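Local coordinates for hypothetical signal peptide protein (Sinorhizobium meliloti, PDB 3PJY) that is of unknown function but belongs to the DUF192 family and has been proposed to be a transcription regulator, at residues B[51-56]-B[103-108]; B[70-75]-B[94-99]; B[79-84]-B[116-121]. All blocks are in the same frame, centred on the assembly; numbering follows the deposited sequence.

Contact 1 (B[51-56]-B[103-108]); sequences FDFGET and AYVLEL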
ATOM      1  N   PHE B  51      -0.647  -9.858 -14.547  1.00 13.98           N
ATOM      2  CA  PHE B  51      -0.560 -11.016 -15.438  1.00 13.03           C
ATOM      3  C   PHE B  51       0.736 -11.733 -15.103  1.00 13.50           C
ATOM      4  O   PHE B  51       1.835 -11.162 -15.248  1.00 14.63           O
ATOM      5  CB  PHE B  51      -0.558 -10.575 -16.888  1.00 13.43           C
ATOM      6  CG  PHE B  51      -1.845  -9.912 -17.322  1.00 13.01           C
ATOM      7  CD1 PHE B  51      -2.121  -8.606 -16.943  1.00 13.75           C
ATOM      8  CD2 PHE B  51      -2.811 -10.596 -18.063  1.00 12.41           C
ATOM      9  CE1 PHE B  51      -3.316  -7.985 -17.258  1.00 13.25           C
ATOM     10  CE2 PHE B  51      -4.012  -9.947 -18.410  1.00 15.08           C
ATOM     11  CZ  PHE B  51      -4.276  -8.677 -18.016  1.00 14.33           C
ATOM     12  N   ASP B  52       0.646 -12.983 -14.666  1.00 14.00           N
ATOM     13  CA  ASP B  52       1.798 -13.803 -14.257  1.00 14.78           C
ATOM     14  C   ASP B  52       1.936 -14.885 -15.299  1.00 15.96           C
ATOM     15  O   ASP B  52       1.123 -15.824 -15.373  1.00 15.53           O
ATOM     16  CB  ASP B  52       1.526 -14.395 -12.882  1.00 17.04           C
ATOM     17  CG  ASP B  52       2.654 -15.287 -12.389  1.00 22.49           C
ATOM     18  OD1 ASP B  52       3.567 -15.589 -13.160  1.00 22.52           O
ATOM     19  OD2 ASP B  52       2.619 -15.694 -11.223  1.00 28.72           O
ATOM     20  N   PHE B  53       2.917 -14.730 -16.191  1.00 15.74           N
ATOM     21  CA  PHE B  53       3.096 -15.649 -17.323  1.00 15.22           C
ATOM     22  C   PHE B  53       3.751 -16.970 -16.954  1.00 17.52           C
ATOM     23  O   PHE B  53       3.791 -17.893 -17.773  1.00 17.61           O
ATOM     24  CB  PHE B  53       3.917 -14.933 -18.402  1.00 14.79           C
ATOM     25  CG  PHE B  53       3.224 -13.722 -18.892  1.00 16.12           C
ATOM     26  CD1 PHE B  53       2.140 -13.832 -19.693  1.00 17.34           C
ATOM     27  CD2 PHE B  53       3.588 -12.457 -18.456  1.00 21.76           C
ATOM     28  CE1 PHE B  53       1.441 -12.718 -20.105  1.00 21.22           C
ATOM     29  CE2 PHE B  53       2.877 -11.351 -18.912  1.00 23.70           C
ATOM     30  CZ  PHE B  53       1.785 -11.525 -19.680  1.00 18.48           C
ATOM     31  N   GLY B  54       4.274 -17.037 -15.740  1.00 17.61           N
ATOM     32  CA  GLY B  54       4.915 -18.258 -15.249  1.00 17.83           C
ATOM     33  C   GLY B  54       6.219 -18.631 -15.938  1.00 18.72           C
ATOM     34  O   GLY B  54       6.695 -19.778 -15.836  1.00 22.11           O
ATOM     35  N   GLU B  55       6.832 -17.649 -16.595  1.00 18.27           N
ATOM     36  CA  GLU B  55       8.078 -17.841 -17.309  1.00 18.47           C
ATOM     37  C   GLU B  55       8.554 -16.455 -17.736  1.00 18.30           C
ATOM     38  O   GLU B  55       7.764 -15.493 -17.782  1.00 16.95           O
ATOM     39  CB  GLU B  55       7.901 -18.721 -18.531  1.00 19.63           C
ATOM     40  CG  GLU B  55       7.019 -18.134 -19.607  1.00 19.31           C
ATOM     41  CD  GLU B  55       6.805 -19.020 -20.844  1.00 24.82           C
ATOM     42  OE1 GLU B  55       7.381 -20.093 -20.910  1.00 29.30           O
ATOM     43  OE2 GLU B  55       6.050 -18.608 -21.763  1.00 24.79           O
ATOM     44  N   THR B  56       9.841 -16.351 -18.062  1.00 18.00           N
ATOM     45  CA  THR B  56      10.398 -15.165 -18.676  1.00 17.92           C
ATOM     46  C   THR B  56      10.538 -15.380 -20.173  1.00 20.68           C
ATOM     47  O   THR B  56      11.264 -16.271 -20.638  1.00 21.34           O
ATOM     48  CB  THR B  56      11.753 -14.850 -18.048  1.00 21.38           C
ATOM     49  OG1 THR B  56      11.552 -14.420 -16.695  1.00 21.89           O
ATOM     50  CG2 THR B  56      12.520 -13.760 -18.845  1.00 22.53           C
ATOM     51  N   ALA B 103       8.443 -11.260 -17.206  1.00 17.04           N
ATOM     52  CA  ALA B 103       7.773 -12.284 -16.420  1.00 15.33           C
ATOM     53  C   ALA B 103       6.339 -11.917 -16.037  1.00 14.56           C
ATOM     54  O   ALA B 103       5.545 -12.778 -15.694  1.00 15.92           O
ATOM     55  CB  ALA B 103       8.577 -12.568 -15.138  1.00 18.81           C
ATOM     56  N   TYR B 104       6.031 -10.621 -16.036  1.00 15.02           N
ATOM     57  CA  TYR B 104       4.725 -10.099 -15.617  1.00 14.64           C
ATOM     58  C   TYR B 104       4.351  -8.904 -16.445  1.00 13.55           C
ATOM     59  O   TYR B 104       5.227  -8.188 -16.983  1.00 15.69           O
ATOM     60  CB  TYR B 104       4.721  -9.648 -14.163  1.00 14.37           C
ATOM     61  CG  TYR B 104       5.182 -10.646 -13.147  1.00 18.09           C
ATOM     62  CD1 TYR B 104       6.526 -10.690 -12.784  1.00 19.73           C
ATOM     63  CD2 TYR B 104       4.291 -11.495 -12.519  1.00 19.15           C
ATOM     64  CE1 TYR B 104       6.973 -11.548 -11.864  1.00 21.99           C
ATOM     65  CE2 TYR B 104       4.749 -12.399 -11.559  1.00 24.91           C
ATOM     66  CZ  TYR B 104       6.092 -12.435 -11.285  1.00 24.52           C
ATOM     67  OH  TYR B 104       6.555 -13.293 -10.329  1.00 29.38           O
ATOM     68  N   VAL B 105       3.058  -8.635 -16.524  1.00 14.21           N
ATOM     69  CA  VAL B 105       2.547  -7.352 -16.986  1.00 13.52           C
ATOM     70  C   VAL B 105       1.551  -6.872 -15.925  1.00 13.66           C
ATOM     71  O   VAL B 105       0.713  -7.643 -15.442  1.00 13.87           O
ATOM     72  CB  VAL B 105       1.888  -7.415 -18.343  1.00 13.61           C
ATOM     73  CG1 VAL B 105       1.068  -6.159 -18.686  1.00 16.30           C
ATOM     74  CG2 VAL B 105       2.953  -7.655 -19.462  1.00 14.34           C
ATOM     75  N   LEU B 106       1.674  -5.606 -15.541  1.00 13.49           N
ATOM     76  CA  LEU B 106       0.685  -4.947 -14.654  1.00 12.04           C
ATOM     77  C   LEU B 106      -0.157  -4.009 -15.498  1.00 14.52           C
ATOM     78  O   LEU B 106       0.390  -3.110 -16.150  1.00 14.00           O
ATOM     79  CB  LEU B 106       1.401  -4.199 -13.515  1.00 13.90           C
ATOM     80  CG  LEU B 106       0.521  -3.461 -12.531  1.00 14.66           C
ATOM     81  CD1 LEU B 106      -0.478  -4.366 -11.841  1.00 14.21           C
ATOM     82  CD2 LEU B 106       1.419  -2.745 -11.533  1.00 15.37           C
ATOM     83  N   GLU B 107      -1.473  -4.216 -15.471  1.00 13.18           N
ATOM     84  CA  GLU B 107      -2.396  -3.274 -16.082  1.00 12.95           C
ATOM     85  C   GLU B 107      -3.083  -2.427 -15.014  1.00 14.32           C
ATOM     86  O   GLU B 107      -3.621  -2.946 -14.046  1.00 13.97           O
ATOM     87  CB  GLU B 107      -3.444  -3.971 -16.922  1.00 13.53           C
ATOM     88  CG  GLU B 107      -2.906  -4.502 -18.214  1.00 15.98           C
ATOM     89  CD  GLU B 107      -3.930  -5.164 -19.106  1.00 18.47           C
ATOM     90  OE1 GLU B 107      -5.060  -5.493 -18.716  1.00 16.25           O
ATOM     91  OE2 GLU B 107      -3.571  -5.401 -20.279  1.00 24.32           O
ATOM     92  N   LEU B 108      -3.030  -1.121 -15.197  1.00 13.70           N
ATOM     93  CA  LEU B 108      -3.624  -0.145 -14.308  1.00 12.59           C
ATOM     94  C   LEU B 108      -4.514   0.799 -15.122  1.00 14.20           C
ATOM     95  O   LEU B 108      -4.387   0.887 -16.354  1.00 14.97           O
ATOM     96  CB  LEU B 108      -2.525   0.681 -13.650  1.00 14.63           C
ATOM     97  CG  LEU B 108      -1.512  -0.104 -12.792  1.00 14.99           C
ATOM     98  CD1 LEU B 108      -0.334   0.792 -12.400  1.00 18.69           C
ATOM     99  CD2 LEU B 108      -2.205  -0.670 -11.588  1.00 16.64           C
TER
HETATM  100  O   HOH W   1       6.168 -15.033 -14.274  1.00 25.89           O

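Contact 2 (B[70-75]-B[94-99]); sequences LDMLFI and AIIDSR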
ATOM      1  N   LEU B  70      -6.046   1.873 -20.383  1.00 17.41           N
ATOM      2  CA  LEU B  70      -5.072   1.243 -19.438  1.00 16.48           C
ATOM      3  C   LEU B  70      -3.657   1.746 -19.663  1.00 18.03           C
ATOM      4  O   LEU B  70      -3.267   2.039 -20.788  1.00 19.27           O
ATOM      5  CB  LEU B  70      -5.068  -0.287 -19.573  1.00 17.33           C
ATOM      6  CG  LEU B  70      -6.388  -0.982 -19.285  1.00 16.73           C
ATOM      7  CD1 LEU B  70      -6.252  -2.513 -19.574  1.00 17.21           C
ATOM      8  CD2 LEU B  70      -6.867  -0.728 -17.823  1.00 17.71           C
ATOM      9  N   ASP B  71      -2.878   1.764 -18.583  1.00 16.32           N
ATOM     10  CA  ASP B  71      -1.428   1.799 -18.644  1.00 15.41           C
ATOM     11  C   ASP B  71      -0.905   0.362 -18.436  1.00 14.94           C
ATOM     12  O   ASP B  71      -1.441  -0.401 -17.606  1.00 14.86           O
ATOM     13  CB  ASP B  71      -0.825   2.663 -17.523  1.00 15.34           C
ATOM     14  CG  ASP B  71      -1.032   4.149 -17.685  1.00 18.14           C
ATOM     15  OD1 ASP B  71      -1.503   4.617 -18.760  1.00 19.61           O
ATOM     16  OD2 ASP B  71      -0.702   4.885 -16.705  1.00 19.53           O
HETATM   17  N   MSE B  72       0.095  -0.028 -19.221  1.00 15.28           N
HETATM   18  CA  MSE B  72       0.705  -1.353 -19.181  1.00 15.53           C
HETATM   19  C   MSE B  72       2.146  -1.262 -18.731  1.00 16.22           C
HETATM   20  O   MSE B  72       2.924  -0.476 -19.306  1.00 16.86           O
HETATM   21  CB  MSE B  72       0.627  -2.060 -20.554  1.00 15.40           C
HETATM   22  CG  MSE B  72      -0.721  -2.285 -21.019  1.00 18.77           C
HETATM   23 SE   MSE B  72      -0.550  -3.147 -22.744  0.75 21.28          SE
HETATM   24  CE  MSE B  72      -2.463  -3.459 -23.060  1.00 21.74           C
ATOM     25  N   LEU B  73       2.532  -2.022 -17.712  1.00 15.46           N
ATOM     26  CA  LEU B  73       3.901  -2.048 -17.226  1.00 13.11           C
ATOM     27  C   LEU B  73       4.439  -3.477 -17.441  1.00 14.35           C
ATOM     28  O   LEU B  73       3.839  -4.426 -16.971  1.00 14.51           O
ATOM     29  CB  LEU B  73       4.012  -1.668 -15.755  1.00 14.45           C
ATOM     30  CG  LEU B  73       3.516  -0.283 -15.324  1.00 16.87           C
ATOM     31  CD1 LEU B  73       1.993  -0.145 -15.360  1.00 19.84           C
ATOM     32  CD2 LEU B  73       3.975  -0.025 -13.891  1.00 22.62           C
ATOM     33  N   PHE B  74       5.536  -3.589 -18.185  1.00 14.91           N
ATOM     34  CA  PHE B  74       6.198  -4.866 -18.515  1.00 15.78           C
ATOM     35  C   PHE B  74       7.317  -5.082 -17.536  1.00 17.03           C
ATOM     36  O   PHE B  74       8.198  -4.237 -17.437  1.00 16.73           O
ATOM     37  CB  PHE B  74       6.706  -4.762 -19.942  1.00 17.20           C
ATOM     38  CG  PHE B  74       5.591  -4.704 -20.964  1.00 15.72           C
ATOM     39  CD1 PHE B  74       5.046  -5.873 -21.477  1.00 18.30           C
ATOM     40  CD2 PHE B  74       5.106  -3.518 -21.414  1.00 19.24           C
ATOM     41  CE1 PHE B  74       4.041  -5.836 -22.407  1.00 19.12           C
ATOM     42  CE2 PHE B  74       4.073  -3.480 -22.333  1.00 19.72           C
ATOM     43  CZ  PHE B  74       3.535  -4.658 -22.819  1.00 21.09           C
ATOM     44  N   ILE B  75       7.279  -6.174 -16.793  1.00 14.53           N
ATOM     45  CA  ILE B  75       8.032  -6.333 -15.577  1.00 16.14           C
ATOM     46  C   ILE B  75       8.880  -7.591 -15.580  1.00 16.42           C
ATOM     47  O   ILE B  75       8.385  -8.684 -15.890  1.00 16.98           O
ATOM     48  CB  ILE B  75       7.083  -6.308 -14.337  1.00 16.24           C
ATOM     49  CG1 ILE B  75       6.344  -4.936 -14.268  1.00 18.94           C
ATOM     50  CG2 ILE B  75       7.828  -6.586 -13.035  1.00 17.46           C
ATOM     51  CD1 ILE B  75       5.188  -4.936 -13.248  1.00 19.52           C
ATOM     52  N   ALA B  94      -4.388  -3.677 -31.907  1.00 20.95           N
ATOM     53  CA  ALA B  94      -2.958  -3.457 -32.124  1.00 20.75           C
ATOM     54  C   ALA B  94      -2.161  -4.145 -31.038  1.00 20.84           C
ATOM     55  O   ALA B  94      -2.405  -3.929 -29.845  1.00 23.36           O
ATOM     56  CB  ALA B  94      -2.659  -1.944 -32.100  1.00 23.52           C
ATOM     57  N   ILE B  95      -1.180  -4.943 -31.427  1.00 19.93           N
ATOM     58  CA  ILE B  95      -0.322  -5.640 -30.475  1.00 19.84           C
ATOM     59  C   ILE B  95       0.648  -4.686 -29.863  1.00 20.98           C
ATOM     60  O   ILE B  95       1.317  -3.909 -30.578  1.00 22.80           O
ATOM     61  CB  ILE B  95       0.459  -6.804 -31.167  1.00 22.46           C
ATOM     62  CG1 ILE B  95      -0.538  -7.878 -31.636  1.00 23.66           C
ATOM     63  CG2 ILE B  95       1.600  -7.347 -30.218  1.00 22.70           C
ATOM     64  CD1 ILE B  95       0.054  -9.000 -32.568  1.00 26.81           C
ATOM     65  N   ILE B  96       0.750  -4.756 -28.537  1.00 17.78           N
ATOM     66  CA  ILE B  96       1.722  -4.035 -27.759  1.00 19.92           C
ATOM     67  C   ILE B  96       2.715  -5.079 -27.268  1.00 21.86           C
ATOM     68  O   ILE B  96       2.375  -5.926 -26.444  1.00 19.37           O
ATOM     69  CB  ILE B  96       1.061  -3.289 -26.577  1.00 18.36           C
ATOM     70  CG1 ILE B  96      -0.018  -2.335 -27.100  1.00 23.54           C
ATOM     71  CG2 ILE B  96       2.149  -2.538 -25.748  1.00 20.05           C
ATOM     72  CD1 ILE B  96      -0.926  -1.732 -26.029  1.00 27.08           C
ATOM     73  N   ASP B  97       3.921  -5.052 -27.834  1.00 21.81           N
ATOM     74  CA  ASP B  97       4.921  -6.075 -27.563  1.00 23.73           C
ATOM     75  C   ASP B  97       5.820  -5.632 -26.428  1.00 24.02           C
ATOM     76  O   ASP B  97       6.143  -4.445 -26.324  1.00 25.95           O
ATOM     77  CB  ASP B  97       5.735  -6.371 -28.821  1.00 27.62           C
ATOM     78  CG  ASP B  97       6.433  -7.727 -28.732  1.00 30.93           C
ATOM     79  OD1 ASP B  97       5.732  -8.745 -28.916  1.00 31.76           O
ATOM     80  OD2 ASP B  97       7.640  -7.733 -28.450  1.00 35.66           O
ATOM     81  N   SER B  98       6.252  -6.572 -25.585  1.00 20.89           N
ATOM     82  CA  SER B  98       7.154  -6.255 -24.523  1.00 20.75           C
ATOM     83  C   SER B  98       8.558  -5.905 -25.087  1.00 25.54           C
ATOM     84  O   SER B  98       9.334  -5.290 -24.374  1.00 29.25           O
ATOM     85  CB  SER B  98       7.251  -7.420 -23.528  1.00 21.44           C
ATOM     86  OG  SER B  98       7.836  -8.542 -24.140  1.00 20.61           O
ATOM     87  N   ARG B  99       8.891  -6.358 -26.298  1.00 26.81           N
ATOM     88  CA  ARG B  99      10.169  -5.990 -26.976  1.00 29.40           C
ATOM     89  C   ARG B  99      11.397  -6.723 -26.424  1.00 29.33           C
ATOM     90  O   ARG B  99      12.501  -6.555 -26.912  1.00 33.63           O
ATOM     91  CB  ARG B  99      10.400  -4.457 -26.910  1.00 32.34           C
TER

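Contact 3 (B[79-84]-B[116-121]); sequences GTIRTI and LGVSPG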
ATOM      1  N   GLY B  79      11.081  -7.974 -10.531  1.00 20.33           N
ATOM      2  CA  GLY B  79      10.186  -6.839 -10.266  1.00 19.43           C
ATOM      3  C   GLY B  79      10.560  -5.538 -10.959  1.00 16.64           C
ATOM      4  O   GLY B  79       9.773  -4.552 -10.886  1.00 16.73           O
ATOM      5  N   THR B  80      11.680  -5.490 -11.688  1.00 16.68           N
ATOM      6  CA  THR B  80      12.044  -4.273 -12.413  1.00 17.24           C
ATOM      7  C   THR B  80      11.081  -3.988 -13.546  1.00 16.46           C
ATOM      8  O   THR B  80      10.776  -4.873 -14.380  1.00 18.13           O
ATOM      9  CB  THR B  80      13.483  -4.336 -12.967  1.00 20.25           C
ATOM     10  OG1 THR B  80      14.391  -4.579 -11.897  1.00 25.02           O
ATOM     11  CG2 THR B  80      13.866  -3.034 -13.579  1.00 21.06           C
ATOM     12  N   ILE B  81      10.576  -2.765 -13.586  1.00 16.43           N
ATOM     13  CA  ILE B  81       9.765  -2.325 -14.688  1.00 16.69           C
ATOM     14  C   ILE B  81      10.686  -2.005 -15.861  1.00 18.79           C
ATOM     15  O   ILE B  81      11.473  -1.053 -15.811  1.00 19.43           O
ATOM     16  CB  ILE B  81       8.916  -1.114 -14.299  1.00 17.65           C
ATOM     17  CG1 ILE B  81       7.984  -1.448 -13.151  1.00 19.34           C
ATOM     18  CG2 ILE B  81       8.157  -0.605 -15.497  1.00 18.07           C
ATOM     19  CD1 ILE B  81       7.527  -0.205 -12.340  1.00 19.94           C
ATOM     20  N   ARG B  82      10.574  -2.797 -16.923  1.00 19.02           N
ATOM     21  CA  ARG B  82      11.450  -2.680 -18.095  1.00 18.30           C
ATOM     22  C   ARG B  82      10.944  -1.640 -19.055  1.00 22.67           C
ATOM     23  O   ARG B  82      11.736  -0.799 -19.506  1.00 24.08           O
ATOM     24  CB  ARG B  82      11.593  -4.027 -18.819  1.00 20.36           C
ATOM     25  CG  ARG B  82      12.157  -5.112 -17.939  1.00 23.47           C
ATOM     26  CD  ARG B  82      13.598  -4.885 -17.587  1.00 39.33           C
ATOM     27  NE  ARG B  82      14.391  -4.654 -18.787  1.00 48.22           N
ATOM     28  CZ  ARG B  82      15.619  -4.133 -18.800  1.00 62.06           C
ATOM     29  NH1 ARG B  82      16.237  -3.797 -17.667  1.00 60.17           N
ATOM     30  NH2 ARG B  82      16.241  -3.970 -19.965  1.00 62.68           N
ATOM     31  N   THR B  83       9.665  -1.711 -19.399  1.00 20.83           N
ATOM     32  CA  THR B  83       9.058  -0.748 -20.272  1.00 21.22           C
ATOM     33  C   THR B  83       7.618  -0.485 -19.827  1.00 19.44           C
ATOM     34  O   THR B  83       7.000  -1.309 -19.131  1.00 18.17           O
ATOM     35  CB  THR B  83       9.054  -1.185 -21.742  1.00 26.56           C
ATOM     36  OG1 THR B  83       8.314  -2.363 -21.883  1.00 25.57           O
ATOM     37  CG2 THR B  83      10.471  -1.480 -22.242  1.00 30.00           C
ATOM     38  N   ILE B  84       7.119   0.655 -20.283  1.00 18.12           N
ATOM     39  CA  ILE B  84       5.789   1.116 -19.925  1.00 16.86           C
ATOM     40  C   ILE B  84       5.106   1.601 -21.170  1.00 18.43           C
ATOM     41  O   ILE B  84       5.696   2.408 -21.928  1.00 20.70           O
ATOM     42  CB  ILE B  84       5.815   2.245 -18.893  1.00 16.73           C
ATOM     43  CG1 ILE B  84       6.510   1.786 -17.616  1.00 18.79           C
ATOM     44  CG2 ILE B  84       4.393   2.711 -18.602  1.00 18.18           C
ATOM     45  CD1 ILE B  84       6.611   2.865 -16.495  1.00 20.31           C
ATOM     46  N   LEU B 116       1.390   8.373 -10.110  1.00 19.03           N
ATOM     47  CA  LEU B 116       2.268   7.773  -9.085  1.00 20.35           C
ATOM     48  C   LEU B 116       3.748   8.137  -9.264  1.00 19.17           C
ATOM     49  O   LEU B 116       4.558   7.766  -8.418  1.00 22.66           O
ATOM     50  CB  LEU B 116       2.050   6.272  -9.027  1.00 18.34           C
ATOM     51  CG  LEU B 116       0.635   5.786  -8.671  1.00 19.97           C
ATOM     52  CD1 LEU B 116       0.646   4.228  -8.621  1.00 21.45           C
ATOM     53  CD2 LEU B 116       0.157   6.407  -7.359  1.00 23.29           C
ATOM     54  N   GLY B 117       4.070   8.842 -10.339  1.00 19.44           N
ATOM     55  CA  GLY B 117       5.458   9.238 -10.623  1.00 22.06           C
ATOM     56  C   GLY B 117       6.373   8.051 -10.870  1.00 19.57           C
ATOM     57  O   GLY B 117       7.519   8.014 -10.397  1.00 20.23           O
ATOM     58  N   VAL B 118       5.840   7.065 -11.577  1.00 17.97           N
ATOM     59  CA  VAL B 118       6.559   5.844 -11.925  1.00 18.08           C
ATOM     60  C   VAL B 118       7.250   5.954 -13.265  1.00 20.37           C
ATOM     61  O   VAL B 118       6.761   6.608 -14.168  1.00 21.41           O
ATOM     62  CB  VAL B 118       5.557   4.668 -11.879  1.00 15.87           C
ATOM     63  CG1 VAL B 118       6.195   3.351 -12.431  1.00 18.66           C
ATOM     64  CG2 VAL B 118       5.108   4.462 -10.471  1.00 17.39           C
ATOM     65  N   SER B 119       8.449   5.355 -13.363  1.00 20.06           N
ATOM     66  CA  SER B 119       9.280   5.376 -14.559  1.00 19.94           C
ATOM     67  C   SER B 119       9.842   3.986 -14.801  1.00 18.97           C
ATOM     68  O   SER B 119       9.969   3.212 -13.898  1.00 18.36           O
ATOM     69  CB  SER B 119      10.513   6.292 -14.375  1.00 23.20           C
ATOM     70  OG  SER B 119      10.205   7.568 -13.823  1.00 27.39           O
ATOM     71  N   PRO B 120      10.258   3.676 -16.031  1.00 18.53           N
ATOM     72  CA  PRO B 120      11.048   2.483 -16.235  1.00 19.37           C
ATOM     73  C   PRO B 120      12.240   2.450 -15.313  1.00 19.66           C
ATOM     74  O   PRO B 120      12.885   3.498 -15.070  1.00 20.85           O
ATOM     75  CB  PRO B 120      11.462   2.596 -17.708  1.00 20.85           C
ATOM     76  CG  PRO B 120      10.438   3.451 -18.297  1.00 22.37           C
ATOM     77  CD  PRO B 120      10.155   4.497 -17.252  1.00 22.43           C
ATOM     78  N   GLY B 121      12.537   1.266 -14.791  1.00 19.70           N
ATOM     79  CA  GLY B 121      13.583   1.069 -13.840  1.00 19.56           C
ATOM     80  C   GLY B 121      13.100   1.061 -12.407  1.00 18.39           C
ATOM     81  O   GLY B 121      13.821   0.580 -11.512  1.00 21.07           O
TER

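Contact 1 (B[51-56]-B[103-108])
The F51 ring turns its edge to strand 104-108: V105 O lies in the ring plane, 3.3 Å from F51 CD1, and E107 OE1 also sits near that plane, 3.4 Å from F51 CZ. From this edge position the oxygen probably feels the slightly positive ring hydrogens; the E107 side chain crosses the ring obliquely, carboxylate and ring planes 67° apart. F53 likewise offers an edge, to the peptide joining A103 and Y104, and its CE2 packs on V105 CG2 at 3.7 Å. Over one face of the Y104 ring stands water 1, offset toward the rim, while D52 runs side by side with this ring, D52 CG 3.7 Å from Y104 CE2. D52 OD1 accepts from G54 N at 3.0 Å, an Asx turn, and from water 1, which also donates to A103 O, bridging the segments. An alanine at F51 would probably open a gap beside the E107 carboxylate and deprive V105 O of its aromatic neighbour. The backbone evidence is a hydrogen-bonded pair, F51 N to V105 O at 2.7 Å and V105 N to F51 O at 3.1 Å, plus a weak bond from F53 N to A103 O. With strand directions 169° apart, this is an antiparallel ladder inside the mixed sheet; on its other side strand 102-109 pairs with strand 70-75, where A103 and Y104 both face I75, a classic beta bulge.

Contact 2 (B[70-75]-B[94-99])
S98, which packs on F74, has its OG gripped twice from outside the two segments: it bonds to E100 O and to V59 N. With chi1 at 66°, OG stands between the backbone N and the carbonyl carbon, turned off the F74 ring, 4.7 Å from F74 CD1. The apolar part of S98 serves the contact: S98 CA lies over one face of the F74 ring, 4.0 Å from its centroid and 24° off the normal, a CH-pi contact, and S98 CB comes within 3.4 Å of F74 CD1. I96 approaches that ring from its edge, I96 CG2 lying 3.9 Å from F74 CZ, and the two side chains cross at about a right angle. Selenomethionine M72 and I96 instead reach toward each other tip to tip, M72 SE 3.6 Å from I96 CD1, with the M72 chain extended beyond CG. D97 turns away and makes an Asx turn, R99 N donating to D97 OD2 at 2.8 Å. The backbones converge from 9.0 Å between the CA atoms of M72 and I96 to 6.2 Å between those of F74 and S98, so side chains carry the contact. M61, in the strand that pairs with 96-97, also touches M72 and F74. The chemistry is therefore apolar packing between large and small sheets, with S98 anchored by hydrogen bonds to E100, just after the segment, and V59, in the loop before strand 60-61.

Contact 3 (B[79-84]-B[116-121])
I84 and I81 both send their CD1 ends to V118 CG1, at 4.1 Å and 3.8 Å respectively, so one valine methyl serves two isoleucines of the same strand. The second torsion places each of these methyls: in I84, CD1 is anti to CA (chi2 179°), which carries it out to V118 and the S119-P120 link, whereas in I81 the chain is twisted short of full extension (chi2 157°) and sets CD1 against V118 CG1. I81 and V118 cross at about a right angle. The I84 methyl reaches further along the loop and rests against the S119-P120 link, with I84 CD1 3.8 Å from both S119 C and P120 N. In V118, CG1 is anti to the backbone N, the placement that puts this branch rather than CG2 against the isoleucines. T80 contributes its methyl, CG2 lying 4.1 Å from G121 CA, while its OG1 bonds to D78. Beside this packing runs a single backbone bond between the segments, G121 N to I81 O at 2.7 Å, N-H...O angle 164°; P120 CA also makes a CA-H...O contact with this oxygen. V113 of helix 112-116 touches both I84 and V118, and L12 touches I81 and V118, placing the cluster between helix and sheet. The loop itself begins at G117 with a Schellman motif. I81 and G79 also have backbone bonds to D122 and L124, so the two outermost strands of the mixed sheet approach each other here, consistent with a sheet rolled toward a closed barrel.

From the N terminus, segment 51-56 comes first, and its pairing with 103-108 in contact 1 closes a loop of 46 residues. Wholly within that loop, contact 2 joins 70-75 to 94-99. Contact 3 starts inside both loops, at 79-84, but ends beyond them at 116-121, so it crosses contacts 1 and 2. The sheet supplies the physical links: strand 70-75 lies between strands 102-109 and 81-88, with probable backbone hydrogen bonds from L106 N to L73 O and from R82 N to F74 O. Contact 1 thus ties inner strands, contact 2 adds the small sheet, and contact 3 brings the loop after helix 112-116 to the sheet edge.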